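Local structure of PRD-containing transcription regulator (Lactobacillus casei, 3NUF) at residues A[54-65]-A[97-108]. The protein probably regulates transcription, consistent with its PRD, a phosphotransferase-system regulation domain that in relatives responds to phosphorylation. Sequence-based numbering, arbitrary orientation. Where two conformers were deposited one is given.
With EDO (1,2-ethanediol), chain F.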
loop_
_atom_site.group_PDB
_atom_site.type_symbol
_atom_site.label_atom_id
_atom_site.label_comp_id
_atom_site.label_asym_id
_atom_site.label_seq_id
_atom_site.Cartn_x
_atom_site.Cartn_y
_atom_site.Cartn_z
ATOM N N LEU A 54 4.753 3.722 3.870
ATOM C CA LEU A 54 3.793 3.098 2.933
ATOM C C LEU A 54 4.199 3.267 1.492
ATOM O O LEU A 54 4.213 2.333 0.672
ATOM C CB LEU A 54 2.383 3.646 3.137
ATOM C CG LEU A 54 1.353 3.185 2.137
ATOM C CD1 LEU A 54 1.023 1.695 2.358
ATOM C CD2 LEU A 54 0.068 4.062 2.219
ATOM N N THR A 55 4.575 4.494 1.132
ATOM C CA THR A 55 4.968 4.807 -0.231
ATOM C C THR A 55 6.146 3.983 -0.649
ATOM O O THR A 55 6.192 3.457 -1.758
ATOM C CB THR A 55 5.253 6.336 -0.398
ATOM O OG1 THR A 55 4.044 7.021 -0.170
ATOM C CG2 THR A 55 5.755 6.663 -1.792
ATOM N N ASN A 56 7.159 3.864 0.210
ATOM C CA ASN A 56 8.326 3.075 -0.124
ATOM C C ASN A 56 7.907 1.647 -0.482
ATOM O O ASN A 56 8.369 1.063 -1.466
ATOM C CB ASN A 56 9.354 3.090 1.048
ATOM C CG ASN A 56 10.600 2.287 0.756
ATOM O OD1 ASN A 56 11.471 2.755 0.038
ATOM N ND2 ASN A 56 10.663 1.037 1.276
ATOM N N HIS A 57 7.016 1.098 0.324
ATOM C CA HIS A 57 6.591 -0.284 0.093
ATOM C C HIS A 57 5.735 -0.400 -1.173
ATOM O O HIS A 57 5.890 -1.356 -1.951
ATOM C CB HIS A 57 5.833 -0.853 1.279
ATOM C CG HIS A 57 5.592 -2.320 1.148
ATOM N ND1 HIS A 57 6.653 -3.211 1.086
ATOM C CD2 HIS A 57 4.464 -3.043 0.938
ATOM C CE1 HIS A 57 6.164 -4.429 0.863
ATOM N NE2 HIS A 57 4.842 -4.359 0.780
ATOM N N LEU A 58 4.855 0.567 -1.388
ATOM C CA LEU A 58 4.028 0.557 -2.603
ATOM C C LEU A 58 4.881 0.654 -3.868
ATOM O O LEU A 58 4.649 -0.049 -4.859
ATOM C CB LEU A 58 2.965 1.630 -2.594
ATOM C CG LEU A 58 1.825 1.508 -1.600
ATOM C CD1 LEU A 58 1.025 2.843 -1.542
ATOM C CD2 LEU A 58 0.953 0.280 -1.864
ATOM N N ILE A 59 5.902 1.496 -3.849
ATOM C CA ILE A 59 6.829 1.565 -4.973
ATOM C C ILE A 59 7.549 0.254 -5.223
ATOM O O ILE A 59 7.681 -0.175 -6.388
ATOM C CB ILE A 59 7.814 2.728 -4.779
ATOM C CG1 ILE A 59 7.041 4.048 -4.934
ATOM C CG2 ILE A 59 8.973 2.677 -5.786
ATOM C CD1 ILE A 59 7.846 5.334 -4.495
ATOM N N GLU A 60 7.972 -0.406 -4.153
ATOM C CA GLU A 60 8.586 -1.712 -4.283
ATOM C C GLU A 60 7.638 -2.752 -4.909
ATOM O O GLU A 60 8.018 -3.493 -5.810
ATOM C CB GLU A 60 9.083 -2.190 -2.908
ATOM C CG GLU A 60 9.618 -3.604 -2.917
ATOM C CD GLU A 60 9.964 -4.124 -1.507
ATOM O OE1 GLU A 60 10.804 -3.436 -0.874
ATOM O OE2 GLU A 60 9.403 -5.166 -1.035
HETATM N N MSE A 61 6.400 -2.770 -4.436
HETATM C CA MSE A 61 5.368 -3.685 -4.996
HETATM C C MSE A 61 5.086 -3.392 -6.471
HETATM O O MSE A 61 4.997 -4.296 -7.282
HETATM C CB MSE A 61 4.065 -3.564 -4.220
HETATM C CG MSE A 61 4.116 -4.043 -2.783
HETATM SE SE MSE A 61 2.485 -3.724 -1.804
HETATM C CE MSE A 61 1.367 -4.758 -2.937
ATOM N N LEU A 62 4.915 -2.113 -6.823
ATOM C CA LEU A 62 4.739 -1.728 -8.204
ATOM C C LEU A 62 5.912 -2.175 -9.042
ATOM O O LEU A 62 5.775 -2.731 -10.128
ATOM C CB LEU A 62 4.469 -0.217 -8.276
ATOM C CG LEU A 62 4.225 0.387 -9.659
ATOM C CD1 LEU A 62 2.985 -0.234 -10.264
ATOM C CD2 LEU A 62 4.145 1.941 -9.518
ATOM N N GLY A 63 7.105 -1.985 -8.518
ATOM C CA GLY A 63 8.288 -2.454 -9.221
ATOM C C GLY A 63 8.264 -3.931 -9.501
ATOM O O GLY A 63 8.564 -4.396 -10.618
ATOM N N ARG A 64 7.870 -4.724 -8.525
ATOM C CA ARG A 64 7.799 -6.191 -8.671
ATOM C C ARG A 64 6.723 -6.604 -9.634
ATOM O O ARG A 64 6.897 -7.551 -10.397
ATOM C CB ARG A 64 7.547 -6.988 -7.350
ATOM C CG ARG A 64 8.709 -7.319 -6.570
ATOM C CD ARG A 64 8.371 -8.374 -5.541
ATOM N NE ARG A 64 7.556 -7.843 -4.474
ATOM C CZ ARG A 64 7.965 -7.020 -3.533
ATOM N NH1 ARG A 64 9.234 -6.594 -3.517
ATOM N NH2 ARG A 64 7.157 -6.645 -2.588
ATOM N N SER A 65 5.601 -5.878 -9.656
ATOM C CA SER A 65 4.527 -6.136 -10.598
ATOM C C SER A 65 4.976 -6.022 -12.028
ATOM O O SER A 65 4.465 -6.697 -12.938
ATOM C CB SER A 65 3.321 -5.190 -10.379
ATOM O OG SER A 65 3.489 -3.847 -10.894
ATOM N N ILE A 97 -3.194 -3.568 -8.333
ATOM C CA ILE A 97 -1.914 -3.401 -9.035
ATOM C C ILE A 97 -1.792 -4.429 -10.138
ATOM O O ILE A 97 -1.394 -4.058 -11.247
ATOM C CB ILE A 97 -0.752 -3.490 -8.052
ATOM C CG1 ILE A 97 -0.736 -2.350 -7.039
ATOM C CG2 ILE A 97 0.607 -3.499 -8.782
ATOM C CD1 ILE A 97 0.134 -2.589 -5.827
ATOM N N GLY A 98 -2.127 -5.657 -9.848
ATOM C CA GLY A 98 -2.020 -6.730 -10.807
ATOM C C GLY A 98 -0.616 -7.293 -10.909
ATOM O O GLY A 98 0.352 -6.686 -10.459
ATOM N N HIS A 99 -0.516 -8.473 -11.504
ATOM C CA HIS A 99 0.756 -9.178 -11.717
ATOM C C HIS A 99 1.568 -9.369 -10.451
ATOM O O HIS A 99 2.813 -9.364 -10.490
ATOM C CB HIS A 99 1.596 -8.450 -12.790
ATOM C CG HIS A 99 0.949 -8.464 -14.116
ATOM N ND1 HIS A 99 0.275 -7.388 -14.618
ATOM C CD2 HIS A 99 0.850 -9.446 -15.040
ATOM C CE1 HIS A 99 -0.201 -7.705 -15.816
ATOM N NE2 HIS A 99 0.157 -8.943 -16.109
ATOM N N LEU A 100 0.881 -9.562 -9.345
ATOM C CA LEU A 100 1.477 -9.863 -8.084
ATOM C C LEU A 100 0.922 -11.115 -7.491
ATOM O O LEU A 100 -0.223 -11.482 -7.754
ATOM C CB LEU A 100 1.263 -8.715 -7.100
ATOM C CG LEU A 100 2.041 -7.420 -7.381
ATOM C CD1 LEU A 100 1.594 -6.307 -6.417
ATOM C CD2 LEU A 100 3.559 -7.668 -7.286
ATOM N N GLU A 101 1.701 -11.732 -6.613
ATOM C CA GLU A 101 1.198 -12.864 -5.874
ATOM C C GLU A 101 0.268 -12.453 -4.746
ATOM O O GLU A 101 0.464 -11.409 -4.116
ATOM C CB GLU A 101 2.356 -13.664 -5.289
ATOM C CG GLU A 101 3.308 -14.165 -6.363
ATOM C CD GLU A 101 2.687 -15.035 -7.451
ATOM O OE1 GLU A 101 1.930 -15.958 -7.030
ATOM O OE2 GLU A 101 2.984 -14.854 -8.672
ATOM N N VAL A 102 -0.744 -13.267 -4.494
ATOM C CA VAL A 102 -1.730 -12.969 -3.470
ATOM C C VAL A 102 -1.070 -12.602 -2.139
ATOM O O VAL A 102 -1.504 -11.672 -1.463
ATOM C CB VAL A 102 -2.739 -14.151 -3.262
ATOM C CG1 VAL A 102 -3.636 -13.946 -2.033
ATOM C CG2 VAL A 102 -3.601 -14.311 -4.517
ATOM N N ALA A 103 -0.070 -13.369 -1.746
ATOM C CA ALA A 103 0.568 -13.213 -0.464
ATOM C C ALA A 103 1.334 -11.923 -0.259
ATOM O O ALA A 103 1.763 -11.663 0.870
ATOM C CB ALA A 103 1.457 -14.448 -0.178
ATOM N N GLU A 104 1.479 -11.063 -1.250
ATOM C CA GLU A 104 1.923 -9.707 -1.064
ATOM C C GLU A 104 1.011 -9.013 -0.035
ATOM O O GLU A 104 1.429 -8.034 0.606
ATOM C CB GLU A 104 1.894 -8.918 -2.339
ATOM C CG GLU A 104 2.887 -9.314 -3.404
ATOM C CD GLU A 104 4.286 -8.700 -3.281
ATOM O OE1 GLU A 104 4.526 -7.768 -2.453
ATOM O OE2 GLU A 104 5.149 -9.157 -4.070
ATOM N N LYS A 105 -0.229 -9.474 0.128
ATOM C CA LYS A 105 -1.127 -8.803 1.054
ATOM C C LYS A 105 -0.618 -8.799 2.480
ATOM O O LYS A 105 -1.020 -7.920 3.254
ATOM C CB LYS A 105 -2.530 -9.412 0.982
ATOM C CG LYS A 105 -2.676 -10.784 1.563
ATOM C CD LYS A 105 -4.078 -11.369 1.385
ATOM C CE LYS A 105 -4.173 -12.762 1.867
ATOM N NZ LYS A 105 -5.594 -13.342 1.784
ATOM N N TYR A 106 0.152 -9.792 2.891
ATOM C CA TYR A 106 0.504 -9.880 4.328
ATOM C C TYR A 106 1.344 -8.733 4.815
ATOM O O TYR A 106 0.971 -8.002 5.751
ATOM C CB TYR A 106 1.107 -11.257 4.622
ATOM C CG TYR A 106 0.185 -12.413 4.337
ATOM C CD1 TYR A 106 -1.014 -12.513 5.017
ATOM C CD2 TYR A 106 0.487 -13.389 3.379
ATOM C CE1 TYR A 106 -1.863 -13.545 4.739
ATOM C CE2 TYR A 106 -0.362 -14.407 3.099
ATOM C CZ TYR A 106 -1.547 -14.488 3.757
ATOM O OH TYR A 106 -2.436 -15.500 3.473
ATOM N N VAL A 107 2.465 -8.494 4.178
ATOM C CA VAL A 107 3.330 -7.382 4.611
ATOM C C VAL A 107 2.576 -6.055 4.439
ATOM O O VAL A 107 2.644 -5.179 5.307
ATOM C CB VAL A 107 4.658 -7.385 3.893
ATOM C CG1 VAL A 107 5.427 -6.066 4.057
ATOM C CG2 VAL A 107 5.494 -8.547 4.414
ATOM N N LEU A 108 1.835 -5.892 3.342
ATOM C CA LEU A 108 1.072 -4.646 3.145
ATOM C C LEU A 108 0.031 -4.441 4.235
ATOM O O LEU A 108 -0.162 -3.312 4.709
ATOM C CB LEU A 108 0.440 -4.605 1.763
ATOM C CG LEU A 108 -0.445 -3.374 1.490
ATOM C CD1 LEU A 108 0.330 -2.066 1.595
ATOM C CD2 LEU A 108 -1.113 -3.491 0.118
HETATM C C1 EDO F . 8.016 2.263 -10.647
HETATM O O1 EDO F . 8.406 1.744 -11.930
HETATM C C2 EDO F . 8.009 1.216 -9.541
HETATM O O2 EDO F . 9.323 0.828 -9.123
HETATM O O HOH W 1 3.979 -6.959 0.085
HETATM O O HOH W 2 5.383 -9.802 -10.671
#
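The guanidinium of Arg64 and the carboxylate of Glu104 meet edge to edge, their planes only 9° apart, while Glu60 O and Met61 CA lie offset over one guanidinium face. The grip is side-on: NE of Arg64 reaches OE2 of Glu104 at 2.8 Å and NH2 reaches OE1 at 2.9 Å, each on a syn lone pair, and this two-point hold keeps the guanidinium flat against Glu104. Along another edge, in the modelled conformer of Glu60, NH1 and NH2 both donate to its OE2. An alanine in place of Arg64 would probably leave the buried Glu104 carboxylate without its counter-charge and its two-point grip. Water 1, in the plane of the His57 ring at its edge, joins NE2 to both O and OE1 of Glu104; Val107 CG1 approaches the same ring obliquely, 3.7 Å from CE1. Leu108 is a knob among Leu54, His57, Leu58 and Met61. The selenomethionine Met61, bent at chi3 (60°), brings CE to 3.8 Å from CD1 of both Ile97 and Leu100. Ser65 CB packs on Ile97 CG2. Segments 54-65 and 104-108, parts of helices 48-67 and 104-115, run nearly antiparallel (168°) within the PRD, with Val93 and Val94 of helix 84-97 packing against Leu108 and Met61, and helix 25-41 touching Leu54, Leu58 and Ile97.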